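Local structure of PbICP-C (Plasmodium berghei, 3PNR) at residues B[28-39]-B[45-59]. The protein is the C-terminal domain of a falstatin-type inhibitor from the malaria parasite and probably blocks papain-like cysteine proteases. Numbering follows the deposited sequence.
Sequences GKSLKLGNISNQ and ITQSLSVGEILCIDL
Lys-29 links strands 41-49 and 54-62, the two arms of a beta arch, one in each sheet. Its backbone O accepts a hydrogen bond from Cys-56 N (2.8 Å). Its side chain leaves anti to the backbone N (chi1 164°) and stays extended. This carries NZ across to the other arm, where it donates to Ser-48 O at 2.8 Å, nearly along the C=O axis. On the way, CD passes Leu-49 CD2, and CE lies 3.3 Å from Gln-47 OE1. The Glu-53 carboxylate lies near the root of this lysine chain, but NZ is 5.0 Å from Glu-53 OE2, too far for a salt bridge, so the opposite charges probably attract only weakly. Glu-53 OE1 instead accepts from Ser-50 N, across the type II turn that joins the arms. Ser-30 lies beside Cys-56, with their CB atoms in contact. Leu-31 is gripped by two backbone bonds: its N donates to Cys-56 O, and its O accepts from Asp-58 N. Its side chain reaches toward the other sheet, where CD1 and CD2 straddle Ile-45 CD1, which is 3.5 Å from Leu-31 CD1. The Leu-31 and Ile-57 side chains lie side by side, with CD2 of Leu-31 on CD1 of Ile-57. Lys-32 sits on the other face, its CB against Asp-58 CB; the Asp-58 carboxylate is held by a salt bridge to Arg-150. Leu-33 N donates to Asp-58 O (2.7 Å), Leu-33 bonds onward to Glu-60, and its CD1 meets Ile-45 CG2 tip to tip. A cis peptide bond then leads into Gly-34. Strand 29-33 thus forms a parallel edge on strand 54-62, whose other neighbour is strand 146-155. Strand 41-49 edges the second sheet, paired with strand 178-186, so Leu-31, Leu-33 and Ile-45 close one side of the beta sandwich.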
ATOM      1  N   GLY B  28      12.817  25.182  15.317  1.00 89.22           N
ATOM      2  CA  GLY B  28      12.005  25.895  16.286  1.00 99.32           C
ATOM      3  C   GLY B  28      11.165  24.977  17.155  1.00113.36           C
ATOM      4  O   GLY B  28      11.409  23.769  17.212  1.00118.47           O
ATOM      5  N   LYS B  29      10.174  25.556  17.832  1.00116.91           N
ATOM      6  CA  LYS B  29       9.252  24.816  18.700  1.00121.72           C
ATOM      7  C   LYS B  29       8.333  23.889  17.890  1.00120.55           C
ATOM      8  O   LYS B  29       7.887  24.255  16.804  1.00120.88           O
ATOM      9  CB  LYS B  29       8.443  25.811  19.537  1.00124.91           C
ATOM     10  CG  LYS B  29       7.198  25.258  20.206  1.00126.68           C
ATOM     11  CD  LYS B  29       6.487  26.369  20.972  1.00127.62           C
ATOM     12  CE  LYS B  29       5.076  25.974  21.372  1.00128.30           C
ATOM     13  NZ  LYS B  29       4.368  27.074  22.089  1.00126.79           N
ATOM     14  N   SER B  30       8.044  22.698  18.419  1.00117.93           N
ATOM     15  CA  SER B  30       7.419  21.639  17.611  1.00115.20           C
ATOM     16  C   SER B  30       6.263  20.858  18.261  1.00105.51           C
ATOM     17  O   SER B  30       6.037  20.942  19.470  1.00101.77           O
ATOM     18  CB  SER B  30       8.487  20.653  17.126  1.00116.69           C
ATOM     19  OG  SER B  30       9.145  20.039  18.222  1.00116.44           O
ATOM     20  N   LEU B  31       5.557  20.078  17.438  1.00 95.41           N
ATOM     21  CA  LEU B  31       4.372  19.335  17.868  1.00 91.76           C
ATOM     22  C   LEU B  31       4.108  18.102  16.991  1.00 91.57           C
ATOM     23  O   LEU B  31       3.879  18.230  15.785  1.00 90.93           O
ATOM     24  CB  LEU B  31       3.155  20.257  17.829  1.00 92.81           C
ATOM     25  CG  LEU B  31       1.811  19.663  18.239  1.00 94.96           C
ATOM     26  CD1 LEU B  31       1.771  19.431  19.743  1.00 94.65           C
ATOM     27  CD2 LEU B  31       0.681  20.583  17.799  1.00 95.78           C
ATOM     28  N   LYS B  32       4.116  16.914  17.597  1.00 90.79           N
ATOM     29  CA  LYS B  32       3.938  15.670  16.835  1.00 90.19           C
ATOM     30  C   LYS B  32       2.591  14.962  17.062  1.00 82.67           C
ATOM     31  O   LYS B  32       2.260  14.575  18.182  1.00 76.11           O
ATOM     32  CB  LYS B  32       5.099  14.699  17.085  1.00 89.51           C
ATOM     33  CG  LYS B  32       5.022  13.911  18.385  1.00 94.10           C
ATOM     34  CD  LYS B  32       6.132  12.852  18.436  1.00101.97           C
ATOM     35  CE  LYS B  32       6.135  12.073  19.751  1.00 99.72           C
ATOM     36  NZ  LYS B  32       7.306  11.156  19.850  1.00 94.23           N
ATOM     37  N   LEU B  33       1.835  14.791  15.977  1.00 81.80           N
ATOM     38  CA  LEU B  33       0.531  14.127  16.008  1.00 87.02           C
ATOM     39  C   LEU B  33       0.509  12.963  15.017  1.00 86.40           C
ATOM     40  O   LEU B  33       1.257  12.970  14.041  1.00 88.73           O
ATOM     41  CB  LEU B  33      -0.571  15.127  15.652  1.00 90.52           C
ATOM     42  CG  LEU B  33      -0.493  16.487  16.356  1.00 93.49           C
ATOM     43  CD1 LEU B  33      -1.716  17.332  16.051  1.00 93.01           C
ATOM     44  CD2 LEU B  33      -0.338  16.312  17.860  1.00 96.00           C
ATOM     45  N   GLY B  34      -0.333  11.961  15.247  1.00 84.90           N
ATOM     46  CA  GLY B  34      -1.232  11.888  16.382  1.00 89.18           C
ATOM     47  C   GLY B  34      -1.978  10.570  16.262  1.00 94.81           C
ATOM     48  O   GLY B  34      -2.323  10.163  15.154  1.00 94.04           O
ATOM     49  N   ASN B  35      -2.219   9.902  17.388  1.00 98.93           N
ATOM     50  CA  ASN B  35      -2.827   8.565  17.399  1.00 96.54           C
ATOM     51  C   ASN B  35      -3.903   8.349  16.341  1.00 92.39           C
ATOM     52  O   ASN B  35      -4.985   8.932  16.415  1.00 96.60           O
ATOM     53  CB  ASN B  35      -3.389   8.234  18.784  1.00100.25           C
ATOM     54  CG  ASN B  35      -2.300   7.948  19.805  1.00104.76           C
ATOM     55  OD1 ASN B  35      -1.153   8.372  19.643  1.00103.15           O
ATOM     56  ND2 ASN B  35      -2.657   7.227  20.867  1.00104.83           N
ATOM     57  N   ILE B  36      -3.602   7.497  15.365  1.00 81.86           N
ATOM     58  CA  ILE B  36      -4.527   7.233  14.264  1.00 75.96           C
ATOM     59  C   ILE B  36      -5.526   6.123  14.585  1.00 73.77           C
ATOM     60  O   ILE B  36      -5.163   5.068  15.101  1.00 75.82           O
ATOM     61  CB  ILE B  36      -3.781   6.885  12.958  1.00 71.98           C
ATOM     62  CG1 ILE B  36      -3.107   8.132  12.377  1.00 68.94           C
ATOM     63  CG2 ILE B  36      -4.734   6.271  11.947  1.00 65.88           C
ATOM     64  CD1 ILE B  36      -4.001   9.344  12.332  1.00 69.29           C
ATOM     65  N   SER B  37      -6.790   6.375  14.268  1.00 70.25           N
ATOM     66  CA  SER B  37      -7.866   5.428  14.531  1.00 68.02           C
ATOM     67  C   SER B  37      -8.497   4.945  13.219  1.00 77.78           C
ATOM     68  O   SER B  37      -8.242   5.510  12.155  1.00 80.95           O
ATOM     69  CB  SER B  37      -8.918   6.081  15.428  1.00 56.84           C
ATOM     70  OG  SER B  37     -10.158   5.399  15.335  1.00 63.08           O
ATOM     71  N   ASN B  38      -9.313   3.897  13.289  1.00 80.18           N
ATOM     72  CA  ASN B  38     -10.010   3.421  12.094  1.00 81.52           C
ATOM     73  C   ASN B  38     -11.373   4.080  11.862  1.00 73.65           C
ATOM     74  O   ASN B  38     -11.934   4.008  10.770  1.00 63.44           O
ATOM     75  CB  ASN B  38     -10.115   1.895  12.081  1.00 87.55           C
ATOM     76  CG  ASN B  38      -8.884   1.236  11.477  1.00100.88           C
ATOM     77  OD1 ASN B  38      -8.959   0.609  10.416  1.00103.94           O
ATOM     78  ND2 ASN B  38      -7.737   1.397  12.139  1.00100.68           N
ATOM     79  N   GLN B  39     -11.899   4.734  12.889  1.00 71.98           N
ATOM     80  CA  GLN B  39     -13.121   5.501  12.726  1.00 70.53           C
ATOM     81  C   GLN B  39     -12.776   6.953  12.426  1.00 65.84           C
ATOM     82  O   GLN B  39     -11.794   7.497  12.937  1.00 60.73           O
ATOM     83  CB  GLN B  39     -13.986   5.413  13.979  1.00 83.39           C
ATOM     84  CG  GLN B  39     -14.283   3.995  14.426  1.00 98.88           C
ATOM     85  CD  GLN B  39     -14.724   3.931  15.874  1.00112.12           C
ATOM     86  OE1 GLN B  39     -15.303   4.884  16.400  1.00119.97           O
ATOM     87  NE2 GLN B  39     -14.451   2.805  16.531  1.00110.72           N
ATOM     88  N   ILE B  45      -6.334  21.020  18.873  1.00 87.66           N
ATOM     89  CA  ILE B  45      -5.206  21.141  19.778  1.00 90.15           C
ATOM     90  C   ILE B  45      -4.626  22.547  19.698  1.00 93.00           C
ATOM     91  O   ILE B  45      -4.140  22.978  18.649  1.00 91.29           O
ATOM     92  CB  ILE B  45      -4.132  20.079  19.483  1.00 87.15           C
ATOM     93  CG1 ILE B  45      -2.837  20.409  20.225  1.00 92.22           C
ATOM     94  CG2 ILE B  45      -3.880  19.978  17.992  1.00 86.91           C
ATOM     95  CD1 ILE B  45      -1.759  19.357  20.061  1.00 97.84           C
ATOM     96  N   THR B  46      -4.695  23.258  20.819  1.00 94.14           N
ATOM     97  CA  THR B  46      -4.296  24.659  20.884  1.00 88.67           C
ATOM     98  C   THR B  46      -2.787  24.840  21.052  1.00 82.27           C
ATOM     99  O   THR B  46      -2.115  24.037  21.701  1.00 77.07           O
ATOM    100  CB  THR B  46      -5.038  25.388  22.022  1.00 87.31           C
ATOM    101  OG1 THR B  46      -4.650  24.833  23.287  1.00 84.99           O
ATOM    102  CG2 THR B  46      -6.548  25.240  21.846  1.00 85.99           C
ATOM    103  N   GLN B  47      -2.266  25.903  20.448  1.00 86.12           N
ATOM    104  CA  GLN B  47      -0.849  26.225  20.536  1.00 97.98           C
ATOM    105  C   GLN B  47      -0.604  27.730  20.559  1.00107.72           C
ATOM    106  O   GLN B  47      -1.004  28.451  19.641  1.00108.95           O
ATOM    107  CB  GLN B  47      -0.084  25.587  19.378  1.00100.41           C
ATOM    108  CG  GLN B  47       0.229  24.124  19.604  1.00100.73           C
ATOM    109  CD  GLN B  47       1.118  23.915  20.808  1.00 95.56           C
ATOM    110  OE1 GLN B  47       2.057  24.680  21.041  1.00 92.36           O
ATOM    111  NE2 GLN B  47       0.827  22.880  21.587  1.00 94.02           N
ATOM    112  N   SER B  48       0.055  28.193  21.617  1.00112.00           N
ATOM    113  CA  SER B  48       0.417  29.600  21.757  1.00114.18           C
ATOM    114  C   SER B  48       1.765  29.876  21.099  1.00109.61           C
ATOM    115  O   SER B  48       2.707  29.099  21.248  1.00108.16           O
ATOM    116  CB  SER B  48       0.459  29.989  23.237  1.00117.84           C
ATOM    117  OG  SER B  48       1.157  29.019  24.001  1.00119.19           O
ATOM    118  N   LEU B  49       1.857  30.985  20.371  1.00109.20           N
ATOM    119  CA  LEU B  49       3.082  31.305  19.647  1.00112.89           C
ATOM    120  C   LEU B  49       3.424  32.789  19.589  1.00113.62           C
ATOM    121  O   LEU B  49       2.571  33.633  19.311  1.00113.56           O
ATOM    122  CB  LEU B  49       3.026  30.752  18.223  1.00117.99           C
ATOM    123  CG  LEU B  49       3.496  29.312  18.046  1.00122.35           C
ATOM    124  CD1 LEU B  49       4.031  29.124  16.640  1.00116.49           C
ATOM    125  CD2 LEU B  49       4.567  28.973  19.076  1.00128.50           C
ATOM    126  N   SER B  50       4.692  33.091  19.838  1.00112.52           N
ATOM    127  CA  SER B  50       5.213  34.433  19.657  1.00111.10           C
ATOM    128  C   SER B  50       5.400  34.659  18.167  1.00107.39           C
ATOM    129  O   SER B  50       5.862  33.765  17.461  1.00105.87           O
ATOM    130  CB  SER B  50       6.561  34.564  20.364  1.00114.23           C
ATOM    131  OG  SER B  50       6.605  33.766  21.536  1.00113.67           O
ATOM    132  N   VAL B  51       5.041  35.847  17.687  1.00106.92           N
ATOM    133  CA  VAL B  51       5.209  36.176  16.272  1.00105.08           C
ATOM    134  C   VAL B  51       6.620  35.825  15.799  1.00109.04           C
ATOM    135  O   VAL B  51       7.569  35.847  16.585  1.00109.40           O
ATOM    136  CB  VAL B  51       4.932  37.669  15.989  1.00 93.91           C
ATOM    137  CG1 VAL B  51       5.266  38.003  14.544  1.00 84.51           C
ATOM    138  CG2 VAL B  51       3.484  38.015  16.302  1.00 91.69           C
ATOM    139  N   GLY B  52       6.751  35.492  14.519  1.00109.61           N
ATOM    140  CA  GLY B  52       8.041  35.140  13.950  1.00110.49           C
ATOM    141  C   GLY B  52       8.522  33.747  14.321  1.00110.54           C
ATOM    142  O   GLY B  52       9.248  33.110  13.555  1.00105.73           O
ATOM    143  N   GLU B  53       8.121  33.277  15.501  1.00112.61           N
ATOM    144  CA  GLU B  53       8.489  31.947  15.984  1.00110.29           C
ATOM    145  C   GLU B  53       7.992  30.856  15.031  1.00114.87           C
ATOM    146  O   GLU B  53       6.854  30.906  14.555  1.00116.95           O
ATOM    147  CB  GLU B  53       7.924  31.725  17.391  1.00105.18           C
ATOM    148  CG  GLU B  53       8.412  30.459  18.083  1.00103.64           C
ATOM    149  CD  GLU B  53       7.785  30.271  19.456  1.00103.25           C
ATOM    150  OE1 GLU B  53       6.743  30.906  19.728  1.00103.27           O
ATOM    151  OE2 GLU B  53       8.334  29.489  20.264  1.00100.35           O
ATOM    152  N   ILE B  54       8.848  29.875  14.750  1.00112.27           N
ATOM    153  CA  ILE B  54       8.510  28.807  13.805  1.00103.93           C
ATOM    154  C   ILE B  54       8.068  27.510  14.487  1.00 99.62           C
ATOM    155  O   ILE B  54       8.743  27.000  15.385  1.00 96.88           O
ATOM    156  CB  ILE B  54       9.666  28.520  12.825  1.00 94.25           C
ATOM    157  CG1 ILE B  54       9.430  29.272  11.510  1.00 94.03           C
ATOM    158  CG2 ILE B  54       9.780  27.029  12.563  1.00 89.91           C
ATOM    159  CD1 ILE B  54      10.536  29.103  10.480  1.00 90.54           C
ATOM    160  N   LEU B  55       6.927  26.983  14.043  1.00 91.16           N
ATOM    161  CA  LEU B  55       6.314  25.807  14.656  1.00 83.81           C
ATOM    162  C   LEU B  55       6.372  24.575  13.748  1.00 80.16           C
ATOM    163  O   LEU B  55       5.922  24.613  12.598  1.00 74.47           O
ATOM    164  CB  LEU B  55       4.869  26.111  15.047  1.00 77.18           C
ATOM    165  CG  LEU B  55       3.999  24.947  15.525  1.00 72.62           C
ATOM    166  CD1 LEU B  55       4.610  24.266  16.747  1.00 66.99           C
ATOM    167  CD2 LEU B  55       2.578  25.432  15.812  1.00 67.11           C
ATOM    168  N   CYS B  56       6.929  23.487  14.279  1.00 80.64           N
ATOM    169  CA  CYS B  56       7.093  22.247  13.523  1.00 82.15           C
ATOM    170  C   CYS B  56       5.982  21.253  13.853  1.00 82.44           C
ATOM    171  O   CYS B  56       5.859  20.801  14.995  1.00 82.75           O
ATOM    172  CB  CYS B  56       8.456  21.602  13.814  1.00 78.76           C
ATOM    173  SG  CYS B  56       9.916  22.645  13.510  1.00122.44           S
ATOM    174  N   ILE B  57       5.171  20.922  12.853  1.00 77.00           N
ATOM    175  CA  ILE B  57       4.162  19.882  13.013  1.00 75.14           C
ATOM    176  C   ILE B  57       4.674  18.556  12.445  1.00 66.81           C
ATOM    177  O   ILE B  57       4.930  18.434  11.242  1.00 62.59           O
ATOM    178  CB  ILE B  57       2.829  20.268  12.350  1.00 74.70           C
ATOM    179  CG1 ILE B  57       2.367  21.640  12.846  1.00 77.48           C
ATOM    180  CG2 ILE B  57       1.766  19.237  12.666  1.00 72.73           C
ATOM    181  CD1 ILE B  57       1.830  21.637  14.268  1.00 74.99           C
ATOM    182  N   ASP B  58       4.847  17.577  13.330  1.00 61.25           N
ATOM    183  CA  ASP B  58       5.297  16.242  12.942  1.00 72.16           C
ATOM    184  C   ASP B  58       4.101  15.296  12.822  1.00 73.64           C
ATOM    185  O   ASP B  58       3.461  14.940  13.822  1.00 65.87           O
ATOM    186  CB  ASP B  58       6.302  15.690  13.956  1.00 81.93           C
ATOM    187  CG  ASP B  58       7.689  16.286  13.793  1.00 89.07           C
ATOM    188  OD1 ASP B  58       7.848  17.239  12.997  1.00 85.85           O
ATOM    189  OD2 ASP B  58       8.622  15.792  14.462  1.00 91.56           O
ATOM    190  N   LEU B  59       3.812  14.894  11.587  1.00 66.75           N
ATOM    191  CA  LEU B  59       2.637  14.092  11.279  1.00 60.74           C
ATOM    192  C   LEU B  59       2.978  12.614  11.090  1.00 56.72           C
ATOM    193  O   LEU B  59       3.801  12.248  10.242  1.00 54.11           O
ATOM    194  CB  LEU B  59       1.961  14.648  10.031  1.00 61.42           C
ATOM    195  CG  LEU B  59       1.467  16.085  10.163  1.00 52.34           C
ATOM    196  CD1 LEU B  59       1.416  16.781   8.807  1.00 54.35           C
ATOM    197  CD2 LEU B  59       0.112  16.099  10.849  1.00 46.07           C
TER